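Local coordinates for putative lipoprotein (Bacteroides fragilis, PDB 4GBS) that is of unknown function but probably binds haem and may take part in its uptake, at residues 22-26 and 27-31. Residues are numbered along the deposited sequence; the frame is centred on the assembly and turned at random.
Sequences TIDHA and NHSGT
Asp-24 and Ser-29 pair at the end of a two-stranded hairpin, each giving its amide to the other's carbonyl: Asp-24 N to Ser-29 O at 2.9 Å, Ser-29 N to Asp-24 O at 3.1 Å. Two residues on, Thr-22 and Thr-31 form the next hydrogen-bonded pair, uneven in strength, with Thr-31 N 2.9 Å from Thr-22 O and a weak return bond from Thr-22 N to Thr-31 O. Ile-23 and Gly-30 make the non-hydrogen-bonded pair between them, their CA atoms 4.3 Å apart.

The carboxylate of Asp-24 folds over the turn. With CG anti to the backbone N (chi1 -176°), it reaches forward along the chain, and OD1 receives weak bonds from Ala-26 N and Asn-27 N, the second at 3.3 Å from Asp-24 OD1. OD2 meets the Asn-27 side chain, 3.4 Å from CB and in a weak, bent bond with ND2; the amide plane is turned 60° from the carboxylate.

On the same face, the threonine side chains run side by side, Thr-22 CB 3.6 Å from Thr-31 OG1, a hydroxyl that is hydrogen-bonded to Asp-193. Beyond the strands, His-25 O sits 3.9 Å above the centre of the His-28 ring.

His-28, with positive phi (57°), and Ser-29 both face Asp-24. This is a G1 beta bulge closing the hairpin of strands 19-24 and 29-35, at one margin of the large antiparallel sheet, where strand 29-35 pairs antiparallel with strand 189-195.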
loop_
_atom_site.group_PDB
_atom_site.type_symbol
_atom_site.label_atom_id
_atom_site.label_comp_id
_atom_site.label_asym_id
_atom_site.label_seq_id
_atom_site.Cartn_x
_atom_site.Cartn_y
_atom_site.Cartn_z
ATOM N N THR A 22 8.470 5.368 12.250
ATOM C CA THR A 22 9.746 4.725 12.600
ATOM C C THR A 22 10.702 4.837 11.391
ATOM O O THR A 22 10.311 4.564 10.249
ATOM C CB THR A 22 9.540 3.266 13.041
ATOM O OG1 THR A 22 8.559 3.199 14.078
ATOM C CG2 THR A 22 10.832 2.588 13.488
ATOM N N ILE A 23 11.939 5.276 11.650
ATOM C CA ILE A 23 13.007 5.400 10.655
ATOM C C ILE A 23 14.299 4.881 11.288
ATOM O O ILE A 23 14.694 5.337 12.369
ATOM C CB ILE A 23 13.170 6.844 10.104
ATOM C CG1 ILE A 23 11.893 7.336 9.387
ATOM C CG2 ILE A 23 14.372 6.914 9.159
ATOM C CD1 ILE A 23 11.843 8.818 9.077
ATOM N N ASP A 24 14.937 3.913 10.619
ATOM C CA ASP A 24 16.227 3.352 11.016
ATOM C C ASP A 24 17.124 3.403 9.782
ATOM O O ASP A 24 17.112 2.483 8.957
ATOM C CB ASP A 24 16.091 1.933 11.614
ATOM C CG ASP A 24 17.378 1.314 12.148
ATOM O OD1 ASP A 24 18.460 1.938 11.988
ATOM O OD2 ASP A 24 17.304 0.213 12.733
ATOM N N HIS A 25 17.871 4.519 9.644
ATOM C CA HIS A 25 18.762 4.794 8.514
ATOM C C HIS A 25 19.893 3.764 8.413
ATOM O O HIS A 25 20.340 3.466 7.302
ATOM C CB HIS A 25 19.363 6.203 8.617
ATOM C CG HIS A 25 18.374 7.314 8.422
ATOM N ND1 HIS A 25 17.954 7.694 7.154
ATOM C CD2 HIS A 25 17.814 8.143 9.336
ATOM C CE1 HIS A 25 17.131 8.712 7.341
ATOM N NE2 HIS A 25 17.016 9.019 8.636
ATOM N N ALA A 26 20.343 3.225 9.560
ATOM C CA ALA A 26 21.411 2.230 9.620
ATOM C C ALA A 26 20.965 0.898 8.999
ATOM O O ALA A 26 21.670 0.361 8.143
ATOM C CB ALA A 26 21.848 2.020 11.063
ATOM N N ASN A 27 19.784 0.395 9.403
ATOM C CA ASN A 27 19.232 -0.882 8.942
ATOM C C ASN A 27 18.457 -0.771 7.630
ATOM O O ASN A 27 18.006 -1.798 7.112
ATOM C CB ASN A 27 18.305 -1.461 10.002
ATOM C CG ASN A 27 18.899 -2.666 10.644
ATOM O OD1 ASN A 27 19.769 -3.320 10.082
ATOM N ND2 ASN A 27 18.515 -2.908 11.880
ATOM N N HIS A 28 18.304 0.460 7.088
ATOM C CA HIS A 28 17.543 0.789 5.859
ATOM C C HIS A 28 16.089 0.315 6.014
ATOM O O HIS A 28 15.522 -0.304 5.112
ATOM C CB HIS A 28 18.187 0.189 4.589
ATOM C CG HIS A 28 19.585 0.635 4.360
ATOM N ND1 HIS A 28 19.863 1.841 3.745
ATOM C CD2 HIS A 28 20.746 0.018 4.667
ATOM C CE1 HIS A 28 21.182 1.920 3.696
ATOM N NE2 HIS A 28 21.756 0.847 4.243
ATOM N N SER A 29 15.523 0.562 7.199
ATOM C CA SER A 29 14.179 0.119 7.536
ATOM C C SER A 29 13.346 1.264 8.122
ATOM O O SER A 29 13.863 2.358 8.392
ATOM C CB SER A 29 14.243 -1.048 8.523
ATOM O OG SER A 29 14.626 -0.684 9.841
ATOM N N GLY A 30 12.060 0.992 8.292
ATOM C CA GLY A 30 11.123 1.933 8.877
ATOM C C GLY A 30 9.697 1.429 8.882
ATOM O O GLY A 30 9.411 0.314 8.419
ATOM N N THR A 31 8.789 2.285 9.380
ATOM C CA THR A 31 7.370 1.997 9.503
ATOM C C THR A 31 6.585 3.214 9.069
ATOM O O THR A 31 6.849 4.329 9.517
ATOM C CB THR A 31 7.051 1.581 10.943
ATOM O OG1 THR A 31 7.918 0.506 11.317
ATOM C CG2 THR A 31 5.596 1.183 11.142
#